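Side-chain contacts in fusolin (Unidentified entomopoxvirus, PDB 4OW5), which probably binds chitin through a copper-dependent lytic polysaccharide monooxygenase domain of fibronectin type III-like fold and enhances the virulence of entomopoxviruses: residues 71-76 and 80-85; 213-218 and 223-228. All blocks are in the same frame, centred on the assembly; numbering follows the deposited sequence.

Contact 1. Residues 71-76 and 80-85; sequences ALAGPN and QNHIRN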
loop_
_atom_site.group_PDB
_atom_site.type_symbol
_atom_site.label_atom_id
_atom_site.label_comp_id
_atom_site.label_asym_id
_atom_site.label_seq_id
_atom_site.Cartn_x
_atom_site.Cartn_y
_atom_site.Cartn_z
ATOM N N ALA A 71 18.079 4.259 26.838
ATOM C CA ALA A 71 17.817 3.440 28.019
ATOM C C ALA A 71 19.133 2.870 28.526
ATOM O O ALA A 71 20.032 2.548 27.735
ATOM C CB ALA A 71 16.848 2.323 27.692
ATOM N N LEU A 72 19.260 2.766 29.837
ATOM C CA LEU A 72 20.493 2.276 30.474
ATOM C C LEU A 72 20.330 0.814 30.787
ATOM O O LEU A 72 19.466 0.452 31.572
ATOM C CB LEU A 72 20.800 3.076 31.760
ATOM C CG LEU A 72 20.835 4.592 31.590
ATOM C CD1 LEU A 72 21.074 5.275 32.924
ATOM C CD2 LEU A 72 21.866 5.016 30.546
ATOM N N ALA A 73 21.163 -0.023 30.187
ATOM C CA ALA A 73 21.127 -1.452 30.413
ATOM C C ALA A 73 22.027 -1.883 31.557
ATOM O O ALA A 73 21.873 -3.003 32.039
ATOM C CB ALA A 73 21.531 -2.183 29.151
ATOM N N GLY A 74 22.968 -1.034 31.970
ATOM C CA GLY A 74 23.944 -1.418 32.984
ATOM C C GLY A 74 25.011 -2.312 32.380
ATOM O O GLY A 74 25.099 -2.429 31.150
ATOM N N PRO A 75 25.810 -3.016 33.207
ATOM C CA PRO A 75 26.901 -3.827 32.649
ATOM C C PRO A 75 26.483 -5.052 31.834
ATOM O O PRO A 75 27.270 -5.497 31.009
ATOM C CB PRO A 75 27.723 -4.237 33.874
ATOM C CG PRO A 75 26.887 -3.991 35.034
ATOM C CD PRO A 75 25.854 -2.969 34.683
ATOM N N ASN A 76 25.253 -5.565 31.993
ATOM C CA ASN A 76 24.834 -6.756 31.248
ATOM C C ASN A 76 24.060 -6.393 29.976
ATOM O O ASN A 76 23.035 -7.008 29.687
ATOM C CB ASN A 76 23.998 -7.686 32.164
ATOM C CG ASN A 76 24.706 -8.007 33.456
ATOM O OD1 ASN A 76 24.266 -7.625 34.544
ATOM N ND2 ASN A 76 25.851 -8.670 33.361
ATOM N N GLN A 80 20.388 -10.473 25.949
ATOM C CA GLN A 80 19.189 -10.140 25.176
ATOM C C GLN A 80 17.916 -10.218 26.024
ATOM O O GLN A 80 17.046 -9.365 25.853
ATOM C CB GLN A 80 19.063 -11.030 23.929
ATOM C CG GLN A 80 20.125 -10.711 22.875
ATOM C CD GLN A 80 20.128 -11.693 21.731
ATOM O OE1 GLN A 80 21.127 -12.379 21.478
ATOM N NE2 GLN A 80 19.027 -11.752 20.986
ATOM N N ASN A 81 17.832 -11.160 26.988
ATOM C CA ASN A 81 16.652 -11.271 27.837
ATOM C C ASN A 81 16.540 -10.108 28.824
ATOM O O ASN A 81 15.422 -9.671 29.135
ATOM C CB ASN A 81 16.628 -12.617 28.565
ATOM C CG ASN A 81 16.445 -13.772 27.607
ATOM O OD1 ASN A 81 17.354 -14.572 27.380
ATOM N ND2 ASN A 81 15.281 -13.856 26.977
ATOM N N HIS A 82 17.669 -9.549 29.261
ATOM C CA HIS A 82 17.679 -8.388 30.128
ATOM C C HIS A 82 17.198 -7.161 29.321
ATOM O O HIS A 82 16.387 -6.389 29.813
ATOM C CB HIS A 82 19.109 -8.171 30.715
ATOM C CG HIS A 82 19.290 -6.875 31.432
ATOM N ND1 HIS A 82 18.562 -6.574 32.547
ATOM C CD2 HIS A 82 20.119 -5.833 31.150
ATOM C CE1 HIS A 82 18.967 -5.361 32.930
ATOM N NE2 HIS A 82 19.914 -4.888 32.118
ATOM N N ILE A 83 17.656 -7.013 28.070
ATOM C CA ILE A 83 17.251 -5.884 27.220
ATOM C C ILE A 83 15.735 -5.936 26.956
ATOM O O ILE A 83 15.023 -4.939 27.173
ATOM C CB ILE A 83 18.029 -5.842 25.867
ATOM C CG1 ILE A 83 19.555 -5.697 26.073
ATOM C CG2 ILE A 83 17.495 -4.697 24.965
ATOM C CD1 ILE A 83 19.985 -4.511 26.919
ATOM N N ARG A 84 15.245 -7.107 26.511
ATOM C CA ARG A 84 13.847 -7.259 26.109
ATOM C C ARG A 84 12.850 -7.305 27.269
ATOM O O ARG A 84 11.697 -7.022 27.023
ATOM C CB ARG A 84 13.661 -8.484 25.223
ATOM C CG ARG A 84 14.476 -8.399 23.958
ATOM C CD ARG A 84 14.193 -9.548 23.014
ATOM N NE ARG A 84 14.947 -9.341 21.778
ATOM C CZ ARG A 84 14.638 -9.838 20.584
ATOM N NH1 ARG A 84 13.565 -10.603 20.431
ATOM N NH2 ARG A 84 15.404 -9.576 19.532
ATOM N N ASN A 85 13.261 -7.657 28.488
ATOM C CA ASN A 85 12.364 -7.722 29.652
ATOM C C ASN A 85 12.530 -6.599 30.649
ATOM O O ASN A 85 11.577 -6.318 31.374
ATOM C CB ASN A 85 12.582 -9.042 30.396
ATOM C CG ASN A 85 12.280 -10.246 29.530
ATOM O OD1 ASN A 85 11.287 -10.270 28.802
ATOM N ND2 ASN A 85 13.067 -11.297 29.630
#

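Contact 2. Residues 213-218 and 223-228; sequences VRWQRN and EGFYNC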
loop_
_atom_site.group_PDB
_atom_site.type_symbol
_atom_site.label_atom_id
_atom_site.label_comp_id
_atom_site.label_asym_id
_atom_site.label_seq_id
_atom_site.Cartn_x
_atom_site.Cartn_y
_atom_site.Cartn_z
ATOM N N VAL A 213 16.514 0.445 15.150
ATOM C CA VAL A 213 17.975 0.547 15.283
ATOM C C VAL A 213 18.330 0.773 16.740
ATOM O O VAL A 213 17.831 1.714 17.384
ATOM C CB VAL A 213 18.555 1.680 14.415
ATOM C CG1 VAL A 213 20.074 1.809 14.604
ATOM C CG2 VAL A 213 18.242 1.460 12.946
ATOM N N ARG A 214 19.252 -0.060 17.214
ATOM C CA ARG A 214 19.824 -0.014 18.533
ATOM C C ARG A 214 21.303 0.333 18.413
ATOM O O ARG A 214 22.021 -0.372 17.712
ATOM C CB ARG A 214 19.677 -1.367 19.211
ATOM C CG ARG A 214 20.252 -1.371 20.620
ATOM C CD ARG A 214 20.227 -2.761 21.176
ATOM N NE ARG A 214 20.806 -2.825 22.514
ATOM C CZ ARG A 214 21.358 -3.911 23.058
ATOM N NH1 ARG A 214 21.420 -5.053 22.376
ATOM N NH2 ARG A 214 21.838 -3.869 24.290
ATOM N N TRP A 215 21.747 1.397 19.059
ATOM C CA TRP A 215 23.159 1.806 19.104
ATOM C C TRP A 215 23.575 1.638 20.549
ATOM O O TRP A 215 23.105 2.373 21.420
ATOM C CB TRP A 215 23.384 3.234 18.602
ATOM C CG TRP A 215 24.817 3.683 18.724
ATOM C CD1 TRP A 215 25.941 2.929 18.545
ATOM C CD2 TRP A 215 25.271 5.014 18.997
ATOM N NE1 TRP A 215 27.061 3.701 18.719
ATOM C CE2 TRP A 215 26.682 4.983 19.001
ATOM C CE3 TRP A 215 24.623 6.228 19.243
ATOM C CZ2 TRP A 215 27.459 6.122 19.268
ATOM C CZ3 TRP A 215 25.394 7.358 19.507
ATOM C CH2 TRP A 215 26.793 7.295 19.529
ATOM N N GLN A 216 24.325 0.586 20.830
ATOM C CA GLN A 216 24.667 0.209 22.187
ATOM C C GLN A 216 26.129 0.487 22.495
ATOM O O GLN A 216 27.005 0.012 21.797
ATOM C CB GLN A 216 24.376 -1.284 22.376
ATOM C CG GLN A 216 24.715 -1.850 23.781
ATOM C CD GLN A 216 23.963 -1.173 24.888
ATOM O OE1 GLN A 216 22.713 -1.162 24.911
ATOM N NE2 GLN A 216 24.672 -0.634 25.865
ATOM N N ARG A 217 26.378 1.241 23.562
ATOM C CA ARG A 217 27.725 1.487 24.051
ATOM C C ARG A 217 28.241 0.240 24.765
ATOM O O ARG A 217 27.541 -0.358 25.578
ATOM C CB ARG A 217 27.759 2.682 25.004
ATOM C CG ARG A 217 27.344 3.979 24.350
ATOM C CD ARG A 217 27.530 5.159 25.282
ATOM N NE ARG A 217 28.943 5.393 25.579
ATOM C CZ ARG A 217 29.399 6.327 26.401
ATOM N NH1 ARG A 217 28.558 7.145 27.020
ATOM N NH2 ARG A 217 30.706 6.474 26.587
ATOM N N ASN A 218 29.467 -0.149 24.454
ATOM C CA ASN A 218 30.122 -1.280 25.110
ATOM C C ASN A 218 30.806 -0.796 26.365
ATOM O O ASN A 218 32.029 -0.651 26.332
ATOM C CB ASN A 218 31.181 -1.890 24.203
ATOM C CG ASN A 218 30.666 -2.749 23.143
ATOM O OD1 ASN A 218 30.500 -2.304 22.015
ATOM N ND2 ASN A 218 30.520 -4.013 23.444
ATOM N N GLU A 223 24.604 2.497 28.280
ATOM C CA GLU A 223 23.630 3.326 27.606
ATOM C C GLU A 223 23.445 2.838 26.161
ATOM O O GLU A 223 24.404 2.541 25.451
ATOM C CB GLU A 223 24.103 4.777 27.618
ATOM C CG GLU A 223 23.093 5.768 27.063
ATOM C CD GLU A 223 23.677 7.152 26.889
ATOM O OE1 GLU A 223 24.854 7.250 26.468
ATOM O OE2 GLU A 223 22.939 8.137 27.117
ATOM N N GLY A 224 22.209 2.718 25.767
ATOM C CA GLY A 224 21.836 2.357 24.410
ATOM C C GLY A 224 20.799 3.321 23.871
ATOM O O GLY A 224 19.933 3.785 24.616
ATOM N N PHE A 225 20.885 3.606 22.576
ATOM C CA PHE A 225 19.965 4.465 21.850
ATOM C C PHE A 225 19.099 3.570 20.940
ATOM O O PHE A 225 19.614 2.676 20.249
ATOM C CB PHE A 225 20.698 5.535 21.058
ATOM C CG PHE A 225 21.563 6.385 21.944
ATOM C CD1 PHE A 225 22.817 5.951 22.333
ATOM C CD2 PHE A 225 21.097 7.591 22.448
ATOM C CE1 PHE A 225 23.580 6.695 23.236
ATOM C CE2 PHE A 225 21.825 8.287 23.400
ATOM C CZ PHE A 225 23.051 7.827 23.806
ATOM N N TYR A 226 17.806 3.781 20.994
ATOM C CA TYR A 226 16.819 3.000 20.267
ATOM C C TYR A 226 15.939 3.918 19.426
ATOM O O TYR A 226 15.303 4.822 19.968
ATOM C CB TYR A 226 15.965 2.194 21.240
ATOM C CG TYR A 226 16.752 1.267 22.149
ATOM C CD1 TYR A 226 16.803 -0.100 21.909
ATOM C CD2 TYR A 226 17.424 1.757 23.262
ATOM C CE1 TYR A 226 17.507 -0.960 22.758
ATOM C CE2 TYR A 226 18.134 0.908 24.118
ATOM C CZ TYR A 226 18.197 -0.448 23.842
ATOM O OH TYR A 226 18.992 -1.246 24.617
ATOM N N ASN A 227 15.884 3.699 18.119
ATOM C CA ASN A 227 15.058 4.519 17.216
ATOM C C ASN A 227 14.266 3.685 16.231
ATOM O O ASN A 227 14.824 2.774 15.607
ATOM C CB ASN A 227 15.927 5.448 16.371
ATOM C CG ASN A 227 16.628 6.617 16.998
ATOM O OD1 ASN A 227 17.163 7.416 16.262
ATOM N ND2 ASN A 227 16.560 6.859 18.288
ATOM N N CYS A 228 12.997 4.084 16.004
ATOM C CA CYS A 228 12.118 3.564 14.974
ATOM C C CYS A 228 12.247 4.413 13.742
ATOM O O CYS A 228 12.283 5.631 13.852
ATOM C CB CYS A 228 10.664 3.549 15.454
ATOM S SG CYS A 228 10.358 2.373 16.778
HETATM O O HOH W 1 20.539 -0.173 26.468
#

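Contact 1. Residues 71-76 and 80-85
Ala73 and Ile83 bring their CA atoms closest between residues 71-76 and 80-85, 6.7 Å apart, and Asn76 comes nearest to His82 (CA atoms 7.4 Å apart). This is a strand-loop-helix connection on the flank of the fibronectin type III-like core: strand 70-72 runs out into a turn, and the chain then re-enters as helix 80-87. His82 illustrates how one side chain can tie a helix to such a turn. With CG anti to the backbone N (chi1 170°), the imidazole leaves the helix on the side of the turn. NE2 donates to Ala73 O over 2.7 Å, on a lone pair in the carbonyl plane, and the acceptor lies only 12° out of the ring plane. Next to this bond, Asn76 O sits obliquely to the ring, 3.5 Å from CD2. The other ring nitrogen, ND1, is hydrogen-bonded to Asn86 ND2, so both nitrogens are engaged and rotation of the ring is restricted; donation from NE2 with acceptance at ND1 is consistent with a neutral imidazole. The apolar half lies deeper. Ile83 is buried and also packs on Tyr226 of strand 223-234, while Val87 of the same helix touches Ala73. Ile83 CG1 is anti to the carbonyl carbon, and chi2 (-55°) folds the branch so that CD1 meets Ala73 CB at 3.6 Å.

Contact 2. Residues 213-218 and 223-228
Val213 begins the segment, within the antiparallel hairpin of strands 209-217 and 223-234, by exchanging two backbone hydrogen bonds with Asn227, both 2.9 Å between N and O. Arg214 shares a face with Tyr226. Extended from CG to NE, its chain runs alongside the phenol, CG 3.5 Å from Tyr226 CE1, and NE gives Tyr226 OH a weak hydrogen bond (3.2 Å, 127°); NH1 pairs with Glu150. Trp215, on the other face, forms a hydrogen-bonded pair with Phe225. The two side chains run side by side, rings oblique with planes 32° apart, Trp215 CE3 3.6 Å from Phe225 CD1, while the indole NE1 bonds Ser147 OG. Gln216 bends back at chi2 (60°), which brings OE1 to Arg214 NH2 and to a water that also bonds Tyr226 OH. Finally, Arg217 N reaches Glu223 O, and the two side chains make a long salt bridge, Arg217 NH1 to Glu223 OE1 3.7 Å. His1 and His144 bind copper or zinc at one site of this protein, metal-free in this chain. The chemistry implies a buried polar network on one face and, on the other, aromatic packing that sets Phe225 against His1, while Arg217 borders His144.

Contact 2 lies within the sheet and is largely buried; contact 1 lies on its flank, partly buried, with Asn76 exposed. They illustrate how bonding changes with place in a fold: the hairpin is held by repeated backbone bonds and a wide spread of side chains, whereas the turn and helix of contact 1 depend on one side-chain-to-backbone bond and a small apolar patch. Strand 70-72 joins them, since it pairs with strand 223-234 and Ala71 N probably bonds Gly224 O, 2.9 Å away. Ile83 leans over the polar face of the hairpin, near Tyr226 and Arg214. His1 and His144 of the metal site adjoin contact 2, while contact 1 lies away from them.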